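Local structure of Obg-like ATPase 1 (Schizosaccharomyces pombe, 1NI3) at residues P17-K22 and T322-T327; G24-P29 and V103-A108; E75-K80 and D316-W321; F158-L163 and K191-L196; K342-G347 and K373-V378. The protein hydrolyses ATP, and GTP less efficiently, and negatively regulates the G2/M transition of the cell cycle. One frame throughout, in Å; residues are numbered along the deposited sequence.

Contact 1: P17-K22 and T322-T327; sequences PGNNLK and TIRKGT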
# COMPACT_ATOMS: atom_id res chain seq x y z
N PRO A 17 -8.47 -9.59 3.65
CA PRO A 17 -8.17 -10.79 2.85
C PRO A 17 -8.15 -10.52 1.36
O PRO A 17 -8.90 -9.66 0.87
CB PRO A 17 -9.31 -11.74 3.21
CG PRO A 17 -9.65 -11.35 4.60
CD PRO A 17 -9.62 -9.84 4.52
N GLY A 18 -7.28 -11.24 0.64
CA GLY A 18 -7.23 -11.08 -0.80
C GLY A 18 -5.97 -10.55 -1.46
O GLY A 18 -4.93 -10.42 -0.83
N ASN A 19 -6.09 -10.26 -2.76
CA ASN A 19 -4.97 -9.75 -3.53
C ASN A 19 -5.22 -8.33 -4.00
O ASN A 19 -4.31 -7.51 -3.97
CB ASN A 19 -4.70 -10.63 -4.75
CG ASN A 19 -4.53 -12.10 -4.39
OD1 ASN A 19 -3.62 -12.47 -3.64
ND2 ASN A 19 -5.40 -12.93 -4.93
N ASN A 20 -6.44 -8.04 -4.44
CA ASN A 20 -6.74 -6.69 -4.91
C ASN A 20 -6.89 -5.70 -3.75
O ASN A 20 -7.99 -5.24 -3.47
CB ASN A 20 -8.01 -6.70 -5.74
CG ASN A 20 -9.10 -7.48 -5.08
OD1 ASN A 20 -9.16 -8.70 -5.20
ND2 ASN A 20 -9.97 -6.79 -4.35
N LEU A 21 -5.77 -5.38 -3.10
CA LEU A 21 -5.74 -4.43 -1.99
C LEU A 21 -5.41 -3.08 -2.61
O LEU A 21 -4.69 -3.02 -3.62
CB LEU A 21 -4.64 -4.84 -1.00
CG LEU A 21 -4.78 -6.25 -0.44
CD1 LEU A 21 -3.60 -6.64 0.46
CD2 LEU A 21 -6.08 -6.28 0.32
N LYS A 22 -5.92 -1.98 -2.05
CA LYS A 22 -5.64 -0.66 -2.62
C LYS A 22 -5.12 0.34 -1.57
O LYS A 22 -5.24 0.11 -0.37
CB LYS A 22 -6.90 -0.13 -3.30
CG LYS A 22 -8.15 -0.18 -2.42
CD LYS A 22 -9.47 -0.09 -3.20
CE LYS A 22 -9.75 -1.36 -4.01
NZ LYS A 22 -8.73 -1.61 -5.07
N THR A 322 -0.11 -10.23 -9.41
CA THR A 322 -0.00 -9.94 -7.99
C THR A 322 -0.64 -11.00 -7.10
O THR A 322 -1.76 -11.43 -7.34
CB THR A 322 -0.64 -8.59 -7.64
OG1 THR A 322 0.11 -7.53 -8.25
CG2 THR A 322 -0.68 -8.39 -6.14
N ILE A 323 0.07 -11.42 -6.07
CA ILE A 323 -0.47 -12.41 -5.13
C ILE A 323 -0.04 -12.07 -3.70
O ILE A 323 0.85 -11.25 -3.50
CB ILE A 323 -0.02 -13.86 -5.50
CG1 ILE A 323 1.50 -13.95 -5.50
CG2 ILE A 323 -0.60 -14.26 -6.84
CD1 ILE A 323 2.01 -15.31 -5.09
N ARG A 324 -0.66 -12.70 -2.71
CA ARG A 324 -0.30 -12.41 -1.33
C ARG A 324 0.92 -13.18 -0.87
O ARG A 324 1.10 -14.36 -1.21
CB ARG A 324 -1.47 -12.69 -0.39
CG ARG A 324 -2.49 -11.58 -0.35
CD ARG A 324 -1.92 -10.35 0.34
NE ARG A 324 -2.10 -10.39 1.79
CZ ARG A 324 -3.26 -10.13 2.40
NH1 ARG A 324 -4.34 -9.81 1.68
NH2 ARG A 324 -3.34 -10.19 3.72
N LYS A 325 1.76 -12.50 -0.10
CA LYS A 325 3.01 -13.05 0.42
C LYS A 325 3.02 -14.54 0.73
O LYS A 325 4.06 -15.18 0.62
CB LYS A 325 3.43 -12.28 1.68
CG LYS A 325 4.75 -11.52 1.54
CD LYS A 325 5.89 -12.17 2.34
CE LYS A 325 6.35 -13.51 1.75
NZ LYS A 325 7.36 -14.22 2.61
N GLY A 326 1.89 -15.11 1.12
CA GLY A 326 1.92 -16.53 1.43
C GLY A 326 0.99 -17.39 0.61
O GLY A 326 0.60 -18.47 1.03
N THR A 327 0.65 -16.91 -0.58
CA THR A 327 -0.27 -17.63 -1.43
C THR A 327 0.32 -18.92 -1.97
O THR A 327 1.51 -19.01 -2.27
CB THR A 327 -0.73 -16.76 -2.59
OG1 THR A 327 -1.24 -15.53 -2.07
CG2 THR A 327 -1.82 -17.46 -3.37

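Contact 2: G24-P29 and V103-A108; sequences GIVGMP and VGLGNA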
# COMPACT_ATOMS: atom_id res chain seq x y z
N GLY A 24 -4.90 4.64 -0.53
CA GLY A 24 -5.54 5.93 -0.78
C GLY A 24 -4.65 7.04 -0.26
O GLY A 24 -3.91 6.82 0.70
N ILE A 25 -4.70 8.20 -0.90
CA ILE A 25 -3.88 9.34 -0.46
C ILE A 25 -4.57 10.21 0.60
O ILE A 25 -5.60 10.85 0.34
CB ILE A 25 -3.52 10.22 -1.64
CG1 ILE A 25 -2.80 9.37 -2.69
CG2 ILE A 25 -2.69 11.42 -1.17
CD1 ILE A 25 -2.20 10.16 -3.85
N VAL A 26 -3.98 10.24 1.79
CA VAL A 26 -4.49 11.00 2.92
C VAL A 26 -3.63 12.23 3.20
O VAL A 26 -2.40 12.19 3.10
CB VAL A 26 -4.49 10.12 4.19
CG1 VAL A 26 -4.41 10.99 5.44
CG2 VAL A 26 -5.73 9.25 4.20
N GLY A 27 -4.28 13.33 3.57
CA GLY A 27 -3.55 14.54 3.86
C GLY A 27 -4.38 15.69 4.37
O GLY A 27 -5.60 15.68 4.28
N MSE A 28 -3.71 16.69 4.92
CA MSE A 28 -4.39 17.86 5.44
C MSE A 28 -4.60 18.81 4.27
O MSE A 28 -3.80 18.85 3.35
CB MSE A 28 -3.52 18.52 6.52
CG MSE A 28 -4.31 19.23 7.58
SE MSE A 28 -5.61 18.06 8.44
CE MSE A 28 -4.50 17.43 9.89
N PRO A 29 -5.69 19.59 4.29
CA PRO A 29 -5.99 20.54 3.21
C PRO A 29 -4.77 21.34 2.77
O PRO A 29 -4.05 21.88 3.60
CB PRO A 29 -7.06 21.43 3.83
CG PRO A 29 -7.82 20.46 4.69
CD PRO A 29 -6.73 19.63 5.33
N VAL A 103 -11.57 20.26 12.34
CA VAL A 103 -10.17 20.62 12.25
C VAL A 103 -9.33 19.59 11.50
O VAL A 103 -8.28 19.92 10.95
CB VAL A 103 -9.56 20.79 13.66
CG1 VAL A 103 -10.17 21.99 14.36
CG2 VAL A 103 -9.80 19.52 14.46
N GLY A 104 -9.82 18.36 11.46
CA GLY A 104 -9.10 17.30 10.78
C GLY A 104 -9.54 17.00 9.36
O GLY A 104 -9.72 17.90 8.54
N LEU A 105 -9.71 15.71 9.09
CA LEU A 105 -10.11 15.23 7.77
C LEU A 105 -11.61 15.23 7.55
O LEU A 105 -12.09 15.48 6.44
CB LEU A 105 -9.57 13.81 7.57
CG LEU A 105 -8.05 13.63 7.67
CD1 LEU A 105 -7.73 12.17 7.93
CD2 LEU A 105 -7.37 14.12 6.39
N GLY A 106 -12.36 14.93 8.61
CA GLY A 106 -13.80 14.90 8.48
C GLY A 106 -14.32 13.48 8.40
O GLY A 106 -13.57 12.55 8.14
N ASN A 107 -15.62 13.34 8.60
CA ASN A 107 -16.28 12.04 8.56
C ASN A 107 -16.46 11.53 7.15
O ASN A 107 -16.44 10.33 6.92
CB ASN A 107 -17.63 12.14 9.26
CG ASN A 107 -17.78 11.13 10.37
OD1 ASN A 107 -17.85 9.93 10.12
ND2 ASN A 107 -17.83 11.62 11.61
N ALA A 108 -16.66 12.44 6.20
CA ALA A 108 -16.85 12.02 4.82
C ALA A 108 -15.54 11.48 4.26
O ALA A 108 -15.48 10.36 3.74
CB ALA A 108 -17.35 13.18 3.98

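Contact 3: E75-K80 and D316-W321; sequences EAYKPK and DEVRSW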
# COMPACT_ATOMS: atom_id res chain seq x y z
N GLU A 75 12.99 -8.28 -21.54
CA GLU A 75 14.11 -8.24 -22.48
C GLU A 75 14.53 -9.61 -22.98
O GLU A 75 14.93 -9.76 -24.13
CB GLU A 75 15.32 -7.55 -21.84
CG GLU A 75 15.10 -6.05 -21.65
CD GLU A 75 14.36 -5.43 -22.83
OE1 GLU A 75 14.90 -5.47 -23.97
OE2 GLU A 75 13.24 -4.90 -22.63
N ALA A 76 14.40 -10.59 -22.09
CA ALA A 76 14.74 -11.97 -22.36
C ALA A 76 13.80 -12.68 -23.33
O ALA A 76 14.24 -13.44 -24.20
CB ALA A 76 14.81 -12.73 -21.05
N TYR A 77 12.49 -12.46 -23.17
CA TYR A 77 11.51 -13.10 -24.04
C TYR A 77 11.08 -12.17 -25.15
O TYR A 77 10.62 -12.62 -26.19
CB TYR A 77 10.25 -13.50 -23.27
CG TYR A 77 10.41 -14.70 -22.37
CD1 TYR A 77 11.19 -14.63 -21.22
CD2 TYR A 77 9.78 -15.90 -22.66
CE1 TYR A 77 11.35 -15.74 -20.40
CE2 TYR A 77 9.93 -17.01 -21.84
CZ TYR A 77 10.72 -16.92 -20.71
OH TYR A 77 10.90 -18.03 -19.91
N LYS A 78 11.24 -10.87 -24.91
CA LYS A 78 10.84 -9.87 -25.89
C LYS A 78 9.48 -10.22 -26.46
O LYS A 78 9.36 -10.59 -27.63
CB LYS A 78 11.88 -9.79 -27.00
CG LYS A 78 13.24 -9.39 -26.49
CD LYS A 78 14.17 -9.04 -27.63
CE LYS A 78 15.57 -8.81 -27.11
NZ LYS A 78 15.58 -7.82 -26.00
N PRO A 79 8.43 -10.13 -25.64
CA PRO A 79 7.06 -10.44 -26.04
C PRO A 79 6.35 -9.28 -26.73
O PRO A 79 6.71 -8.12 -26.54
CB PRO A 79 6.40 -10.78 -24.72
CG PRO A 79 7.01 -9.74 -23.83
CD PRO A 79 8.48 -9.82 -24.20
N LYS A 80 5.34 -9.62 -27.52
CA LYS A 80 4.55 -8.62 -28.23
C LYS A 80 3.87 -7.74 -27.20
O LYS A 80 3.68 -6.54 -27.41
CB LYS A 80 3.46 -9.31 -29.06
CG LYS A 80 3.97 -10.27 -30.11
CD LYS A 80 2.85 -10.94 -30.89
CE LYS A 80 3.43 -11.85 -31.96
NZ LYS A 80 2.38 -12.49 -32.81
N ASP A 316 4.69 -14.55 -26.79
CA ASP A 316 3.55 -13.66 -27.02
C ASP A 316 3.42 -12.61 -25.92
O ASP A 316 3.35 -11.42 -26.21
CB ASP A 316 2.23 -14.45 -27.12
CG ASP A 316 1.94 -14.91 -28.53
OD1 ASP A 316 2.03 -14.08 -29.46
OD2 ASP A 316 1.61 -16.11 -28.71
N GLU A 317 3.40 -13.04 -24.67
CA GLU A 317 3.26 -12.08 -23.59
C GLU A 317 4.00 -12.41 -22.31
O GLU A 317 4.27 -13.56 -21.99
CB GLU A 317 1.77 -11.91 -23.28
CG GLU A 317 1.44 -10.87 -22.24
CD GLU A 317 -0.02 -10.94 -21.80
OE1 GLU A 317 -0.37 -11.86 -21.02
OE2 GLU A 317 -0.81 -10.09 -22.26
N VAL A 318 4.33 -11.36 -21.58
CA VAL A 318 5.00 -11.49 -20.31
C VAL A 318 4.19 -10.67 -19.31
O VAL A 318 4.14 -9.45 -19.42
CB VAL A 318 6.43 -10.95 -20.38
CG1 VAL A 318 7.04 -10.91 -19.00
CG2 VAL A 318 7.25 -11.80 -21.32
N ARG A 319 3.56 -11.35 -18.36
CA ARG A 319 2.75 -10.64 -17.39
C ARG A 319 3.04 -10.97 -15.93
O ARG A 319 3.20 -12.14 -15.55
CB ARG A 319 1.27 -10.88 -17.67
CG ARG A 319 0.37 -10.24 -16.65
CD ARG A 319 -1.06 -10.24 -17.12
NE ARG A 319 -1.95 -9.58 -16.17
CZ ARG A 319 -3.25 -9.45 -16.37
NH1 ARG A 319 -3.79 -9.93 -17.48
NH2 ARG A 319 -4.02 -8.84 -15.46
N SER A 320 3.10 -9.92 -15.11
CA SER A 320 3.35 -10.05 -13.67
C SER A 320 2.02 -10.13 -12.94
O SER A 320 1.19 -9.24 -13.06
CB SER A 320 4.12 -8.83 -13.17
OG SER A 320 4.35 -8.91 -11.79
N TRP A 321 1.81 -11.20 -12.18
CA TRP A 321 0.56 -11.36 -11.45
C TRP A 321 0.71 -11.11 -9.96
O TRP A 321 1.57 -11.70 -9.31
CB TRP A 321 -0.00 -12.77 -11.69
CG TRP A 321 -0.10 -13.13 -13.14
CD1 TRP A 321 0.92 -13.55 -13.96
CD2 TRP A 321 -1.25 -13.01 -13.98
NE1 TRP A 321 0.47 -13.68 -15.25
CE2 TRP A 321 -0.86 -13.36 -15.29
CE3 TRP A 321 -2.58 -12.63 -13.74
CZ2 TRP A 321 -1.75 -13.35 -16.36
CZ3 TRP A 321 -3.47 -12.62 -14.82
CH2 TRP A 321 -3.04 -12.98 -16.11

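Contact 4: F158-L163 and K191-L196; sequences FVEKHL and KVYQYL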
# COMPACT_ATOMS: atom_id res chain seq x y z
N PHE A 158 -15.96 3.64 17.42
CA PHE A 158 -16.45 2.42 16.82
C PHE A 158 -16.40 1.26 17.78
O PHE A 158 -17.36 0.53 17.93
CB PHE A 158 -15.63 2.05 15.59
CG PHE A 158 -16.11 0.81 14.91
CD1 PHE A 158 -17.11 0.87 13.94
CD2 PHE A 158 -15.58 -0.44 15.25
CE1 PHE A 158 -17.57 -0.29 13.30
CE2 PHE A 158 -16.04 -1.61 14.62
CZ PHE A 158 -17.04 -1.53 13.64
N VAL A 159 -15.25 1.09 18.43
CA VAL A 159 -15.10 -0.00 19.38
C VAL A 159 -16.13 0.16 20.49
O VAL A 159 -16.91 -0.75 20.76
CB VAL A 159 -13.68 -0.00 19.99
CG1 VAL A 159 -13.58 -1.05 21.08
CG2 VAL A 159 -12.66 -0.27 18.89
N GLU A 160 -16.12 1.33 21.12
CA GLU A 160 -17.05 1.66 22.20
C GLU A 160 -18.45 1.15 21.86
O GLU A 160 -19.05 0.38 22.63
CB GLU A 160 -17.08 3.18 22.41
CG GLU A 160 -17.94 3.69 23.57
CD GLU A 160 -17.39 3.32 24.94
OE1 GLU A 160 -17.73 4.03 25.92
OE2 GLU A 160 -16.64 2.32 25.05
N LYS A 161 -18.96 1.56 20.71
CA LYS A 161 -20.29 1.16 20.27
C LYS A 161 -20.36 -0.34 20.07
O LYS A 161 -21.22 -1.02 20.63
CB LYS A 161 -20.66 1.90 18.97
CG LYS A 161 -22.10 1.68 18.52
CD LYS A 161 -22.28 0.33 17.84
CE LYS A 161 -23.75 -0.03 17.57
NZ LYS A 161 -23.86 -1.29 16.77
N HIS A 162 -19.46 -0.87 19.26
CA HIS A 162 -19.44 -2.31 19.00
C HIS A 162 -19.34 -3.08 20.31
O HIS A 162 -20.02 -4.09 20.51
CB HIS A 162 -18.27 -2.67 18.09
CG HIS A 162 -18.24 -4.10 17.68
ND1 HIS A 162 -17.88 -5.11 18.54
CD2 HIS A 162 -18.60 -4.70 16.51
CE1 HIS A 162 -18.02 -6.28 17.93
NE2 HIS A 162 -18.45 -6.05 16.70
N LEU A 163 -18.48 -2.59 21.21
CA LEU A 163 -18.29 -3.21 22.52
C LEU A 163 -19.60 -3.13 23.29
O LEU A 163 -19.96 -4.05 24.02
CB LEU A 163 -17.17 -2.49 23.28
CG LEU A 163 -16.88 -2.99 24.69
CD1 LEU A 163 -16.77 -4.51 24.70
CD2 LEU A 163 -15.61 -2.35 25.19
N LYS A 191 -9.49 -4.81 25.31
CA LYS A 191 -8.08 -4.44 25.19
C LYS A 191 -7.89 -3.51 23.99
O LYS A 191 -7.14 -2.55 24.07
CB LYS A 191 -7.21 -5.68 25.00
CG LYS A 191 -7.00 -6.53 26.25
CD LYS A 191 -6.15 -7.77 25.94
CE LYS A 191 -4.80 -7.42 25.32
NZ LYS A 191 -4.08 -8.63 24.84
N VAL A 192 -8.58 -3.82 22.89
CA VAL A 192 -8.50 -3.00 21.68
C VAL A 192 -8.86 -1.56 22.04
O VAL A 192 -8.21 -0.62 21.58
CB VAL A 192 -9.47 -3.49 20.60
CG1 VAL A 192 -9.47 -2.54 19.43
CG2 VAL A 192 -9.07 -4.88 20.16
N TYR A 193 -9.91 -1.41 22.85
CA TYR A 193 -10.36 -0.09 23.28
C TYR A 193 -9.28 0.47 24.18
O TYR A 193 -8.76 1.56 23.95
CB TYR A 193 -11.66 -0.21 24.05
CG TYR A 193 -12.31 1.13 24.32
CD1 TYR A 193 -13.11 1.74 23.36
CD2 TYR A 193 -12.09 1.79 25.52
CE1 TYR A 193 -13.70 2.99 23.60
CE2 TYR A 193 -12.65 3.03 25.78
CZ TYR A 193 -13.46 3.63 24.81
OH TYR A 193 -14.02 4.85 25.08
N GLN A 194 -8.97 -0.28 25.23
CA GLN A 194 -7.92 0.08 26.19
C GLN A 194 -6.75 0.71 25.44
O GLN A 194 -6.29 1.80 25.79
CB GLN A 194 -7.44 -1.18 26.91
CG GLN A 194 -7.99 -1.40 28.31
CD GLN A 194 -7.13 -0.73 29.37
OE1 GLN A 194 -5.95 -1.06 29.53
NE2 GLN A 194 -7.71 0.23 30.09
N TYR A 195 -6.26 0.02 24.42
CA TYR A 195 -5.12 0.48 23.62
C TYR A 195 -5.44 1.82 22.97
O TYR A 195 -4.77 2.81 23.22
CB TYR A 195 -4.77 -0.55 22.53
CG TYR A 195 -3.34 -0.48 22.01
CD1 TYR A 195 -2.33 -1.25 22.59
CD2 TYR A 195 -2.99 0.36 20.94
CE1 TYR A 195 -1.00 -1.17 22.13
CE2 TYR A 195 -1.67 0.44 20.48
CZ TYR A 195 -0.69 -0.32 21.08
OH TYR A 195 0.62 -0.23 20.65
N LEU A 196 -6.47 1.82 22.13
CA LEU A 196 -6.87 3.02 21.40
C LEU A 196 -7.03 4.24 22.31
O LEU A 196 -6.82 5.38 21.88
CB LEU A 196 -8.19 2.77 20.68
CG LEU A 196 -8.09 1.71 19.59
CD1 LEU A 196 -9.47 1.45 19.03
CD2 LEU A 196 -7.13 2.18 18.50

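Contact 5: K342-G347 and K373-V378; sequences KAFVVG and KGKEYV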
# COMPACT_ATOMS: atom_id res chain seq x y z
N LYS A 342 -9.33 -24.92 -9.70
CA LYS A 342 -10.25 -26.05 -9.62
C LYS A 342 -9.62 -27.33 -10.16
O LYS A 342 -9.42 -28.30 -9.42
CB LYS A 342 -11.54 -25.75 -10.41
CG LYS A 342 -12.40 -24.65 -9.79
CD LYS A 342 -13.75 -24.50 -10.49
CE LYS A 342 -14.61 -23.45 -9.79
NZ LYS A 342 -16.00 -23.39 -10.33
N ALA A 343 -9.31 -27.32 -11.45
CA ALA A 343 -8.70 -28.47 -12.11
C ALA A 343 -7.21 -28.58 -11.82
O ALA A 343 -6.45 -29.12 -12.62
CB ALA A 343 -8.92 -28.36 -13.62
N PHE A 344 -6.78 -28.08 -10.66
CA PHE A 344 -5.37 -28.12 -10.33
C PHE A 344 -4.91 -29.42 -9.71
O PHE A 344 -5.65 -30.07 -8.96
CB PHE A 344 -5.00 -26.97 -9.40
CG PHE A 344 -3.52 -26.79 -9.22
CD1 PHE A 344 -2.77 -26.11 -10.17
CD2 PHE A 344 -2.87 -27.29 -8.10
CE1 PHE A 344 -1.40 -25.92 -10.01
CE2 PHE A 344 -1.49 -27.11 -7.92
CZ PHE A 344 -0.75 -26.43 -8.88
N VAL A 345 -3.68 -29.77 -10.02
CA VAL A 345 -3.05 -30.98 -9.52
C VAL A 345 -1.58 -30.64 -9.30
O VAL A 345 -1.01 -30.88 -8.23
CB VAL A 345 -3.18 -32.13 -10.52
CG1 VAL A 345 -2.06 -33.14 -10.31
CG2 VAL A 345 -4.53 -32.81 -10.34
N VAL A 346 -0.98 -30.07 -10.34
CA VAL A 346 0.41 -29.65 -10.31
C VAL A 346 0.59 -28.43 -11.20
O VAL A 346 -0.29 -28.08 -11.99
CB VAL A 346 1.35 -30.78 -10.80
CG1 VAL A 346 1.62 -31.76 -9.67
CG2 VAL A 346 0.73 -31.49 -11.98
N GLY A 347 1.74 -27.78 -11.05
CA GLY A 347 2.05 -26.61 -11.85
C GLY A 347 3.54 -26.62 -12.09
O GLY A 347 4.30 -27.27 -11.36
N LYS A 373 5.64 -28.18 -9.03
CA LYS A 373 5.01 -28.07 -7.73
C LYS A 373 3.55 -28.46 -7.70
O LYS A 373 2.85 -28.39 -8.71
CB LYS A 373 5.19 -26.67 -7.15
CG LYS A 373 6.51 -26.50 -6.42
CD LYS A 373 7.69 -26.41 -7.37
CE LYS A 373 8.97 -26.77 -6.64
NZ LYS A 373 9.03 -26.16 -5.28
N GLY A 374 3.10 -28.89 -6.52
CA GLY A 374 1.73 -29.31 -6.33
C GLY A 374 0.88 -28.35 -5.52
O GLY A 374 1.19 -27.16 -5.42
N LYS A 375 -0.20 -28.86 -4.93
CA LYS A 375 -1.09 -28.01 -4.15
C LYS A 375 -0.46 -27.38 -2.92
O LYS A 375 -0.80 -26.26 -2.57
CB LYS A 375 -2.34 -28.81 -3.76
CG LYS A 375 -3.21 -29.18 -4.95
CD LYS A 375 -4.40 -30.06 -4.57
CE LYS A 375 -3.99 -31.51 -4.34
NZ LYS A 375 -5.16 -32.40 -4.07
N GLU A 376 0.46 -28.08 -2.27
CA GLU A 376 1.08 -27.52 -1.07
C GLU A 376 2.35 -26.75 -1.35
O GLU A 376 3.39 -27.01 -0.75
CB GLU A 376 1.36 -28.61 -0.05
CG GLU A 376 0.11 -29.30 0.48
CD GLU A 376 -1.00 -28.32 0.82
OE1 GLU A 376 -0.70 -27.25 1.39
OE2 GLU A 376 -2.17 -28.63 0.52
N TYR A 377 2.27 -25.79 -2.26
CA TYR A 377 3.44 -24.98 -2.59
C TYR A 377 3.15 -23.49 -2.50
O TYR A 377 2.27 -22.98 -3.20
CB TYR A 377 3.95 -25.28 -4.01
CG TYR A 377 5.08 -24.36 -4.43
CD1 TYR A 377 6.35 -24.49 -3.86
CD2 TYR A 377 4.88 -23.34 -5.36
CE1 TYR A 377 7.39 -23.63 -4.21
CE2 TYR A 377 5.92 -22.46 -5.71
CZ TYR A 377 7.17 -22.62 -5.12
OH TYR A 377 8.21 -21.75 -5.43
N VAL A 378 3.89 -22.80 -1.64
CA VAL A 378 3.72 -21.37 -1.50
C VAL A 378 4.62 -20.73 -2.55
O VAL A 378 5.83 -20.97 -2.56
CB VAL A 378 4.12 -20.86 -0.10
CG1 VAL A 378 3.04 -21.24 0.90
CG2 VAL A 378 5.45 -21.46 0.31

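Contact 1: P17-K22 and T322-T327
Arg-324 turns its guanidinium edge to Gly-18 O. Arg-324 and Asn-19 bring most of the surface to this contact. Arg-324 NH1 donates to Gly-18 O at 2.6 Å, though the carbonyl's place in the model is doubtful. NH1 also bonds Arg-16 O, and NH2 bonds Gln-13 OE1. Bends at chi2 (-70°) and chi3 (-87°) fold the Arg-324 chain before it reaches these acceptors. Asn-19 OD1 comes 3.5 Å from Ile-323 CA. In van der Waals contact, Leu-21 CD1 lies 3.5 Å from Arg-324 NH1, oblique to the guanidinium, and the side chains cross at about a right angle. An alanine in place of Arg-324 would probably leave Arg-16 O and Gln-13 OE1 without this donor and Leu-21 CD1 without the guanidinium beside it. Beyond the strand, a type I turn runs from Arg-324 to Thr-327, and Thr-327 OG1 donates to Arg-324 O at 2.8 Å. The 17-22 loop leads into strand 22-27. Strand 317-324 runs antiparallel to 307-312 and parallel to 81-90, in the same mixed sheet.

Contact 2: G24-P29 and V103-A108
Leu-105 leans across to Val-26 and Gly-27 of segment 24-29. Its CB is still 5.5 Å from Gly-27 O. CG lies anti to the carbonyl carbon (chi1 -59°) and has closed to 4.7 Å from Gly-27 O. CD1 packs on Val-26 CG1 at 4.3 Å, an apolar contact. CD2 goes to the backbone and lies 3.2 Å from Gly-27 O. That oxygen also takes a weak hydrogen bond from Lys-33 NZ. Met-28, present as selenomethionine, brings SE to 4.1 Å from Gly-104 O. No hydrogen bond joins the two segments. Glu-150 of helix 140-168 instead takes the backbone N-H groups of Leu-105 and Gly-106, and Gly-106 is the N-cap of helix 107-113. Gly-27 fits the first glycine of a P-loop (Walker A), with the predicted ATP-binding Lys-33 close by. A sulfate, probably from the crystallisation liquor, lies about 6 Å from Gly-27 (nearest atoms). The loop before helix 107-113 packs beside what is probably the start of the P-loop, in the nucleotide-binding G domain.

Contact 3: E75-K80 and D316-W321
Tyr-77 meets Val-318 through CB: Tyr-77 CB is 4.0 Å from Val-318 CG2, and the methyl stands oblique to the tyrosine ring. Further along the strand two flat groups lie on each other. The guanidinium of Arg-319 has Trp-321 CZ3 3.5 Å above its plane, over the centre. In return, Arg-319 CD lies over one face of the indole, offset toward the rim. Trp-321 NE1 is bonded to Thr-312 OG1.

The apolar part of the contact is chiefly Pro-79 on Val-318. The proline ring crosses the Val-318 side chain obliquely, with Pro-79 CG 3.3 Å from Val-318 CG2. Pro-79 CB rests on the backbone, 3.6 Å from Glu-317 CA. Val-318 sends CG2 to the proline by holding it anti to the carbonyl carbon.

At the exposed margin, Lys-80 and Asp-316 lie side by side and point the same way. The lysine chain is extended beyond CG, and Lys-80 CD is 3.5 Å from Asp-316 OD1. The salt bridge from Lys-80 NZ to Asp-316 OD1 is long, at 3.7 Å.

Tyr-77 ends helix 68-77, and Lys-78 leaves it with positive phi. The chain then turns into strand 81-90. That strand pairs in parallel with strand 317-324: Val-318 bonds Ser-81 and Val-83 through the backbone. Strands 317-324 and 307-312, in the TGS range and consistent with its ubiquitin-like family, here extend the sheet of the G domain.

Contact 4: F158-L163 and K191-L196
Val-159 wedges between Val-192, Tyr-193 and Leu-196, and this is the tightly packed part of the contact. Its two methyls divide the work. CG1, anti to the backbone N, sits at the edge of the Tyr-193 ring, 3.6 Å from Tyr-193 CB. CG2 goes the other way, to Leu-196 CD1 at 3.6 Å and Val-192 CG1 at 4.0 Å. These valine and leucine side chains are buried, and Val-159 crosses each of its partners at a slant.

The other side is more polar and more open to solvent. Glu-160 and Tyr-193 are both partly exposed. In the glutamate, chi2 (69°) bends CD toward the tyrosine, and OE2 lies over one face of its ring. Glu-160 OE2 is 3.3 Å from Tyr-193 CE1. The carboxylate and ring planes are 16° apart, so the two flat groups are nearly parallel. Glu-160 CB also touches the ring, 3.6 Å from Tyr-193 CE1. The acid has a weak, long ion pair with Arg-167 further along its own helix. No hydrogen bond crosses the interface, so side-chain packing carries it.

Helices 140-168 and 179-199 run antiparallel here, 155° between their directions and 9.6 Å between the axes of the short segments. They form a helical hairpin, consistent with the coiled-coil insertion of YchF proteins. The same face continues with Leu-163 on Ile-189, and Leu-196 also packs back on Leu-152 of helix 140-168.

Contact 5: K342-G347 and K373-V378
Gly-347 and Lys-373 pair as antiparallel strands at one side of the small sheet in the TGS part of the chain. They are a hydrogen-bonded pair. Gly-347 N donates to Lys-373 O at 2.7 Å, and Lys-373 N donates to Gly-347 O at 2.8 Å. Lys-373 O also takes a CA-H...O contact from Val-346 CA at 3.2 Å.

Three residues before Gly-347, Phe-344 turns its ring edge to the partner chain. CG lies anti to the backbone N (chi1 -169°). Gly-374 C is at the ring edge, 3.6 Å from Phe-344 CE2. Lys-375 CG also meets the edge, 3.7 Å from Phe-344 CD2, as the two side chains slide past each other in opposite directions. One ring face lies against the chain's own backbone, with Val-346 N 3.8 Å above the ring centre. An alanine in place of Phe-344 would probably open a gap beside Gly-374 and leave the Lys-375 chain without its aromatic neighbour.

Strand 346-350 is the middle of three, between 372-374 and 384-386. Helix 329-336 packs against both segments: Phe-344 and Lys-375 touch Pro-330, and Tyr-377 touches Ala-329. Phe-344 also meets Trp-387.

Contacts 1 and 3 share strand 317-324, their centres 22 Å apart, and both tie the G domain side to the TGS part. Contact 2 reaches the same mixed sheet through strand 22-27, its centre about 40 Å from that of contact 3 and across the chain's centre. Contact 4 lies on the helical hairpin, its centre about 22 Å from that of contact 2, and helix 140-168 links them. Contact 5 belongs to the separate three-stranded sheet and touches contact 1 through Val-378. Along the chain, contacts 2, 3 and 4 nest inside the loop closed by contact 1, and contact 5 follows. One large sheet spans two domains, with the hairpin and the small sheet far apart.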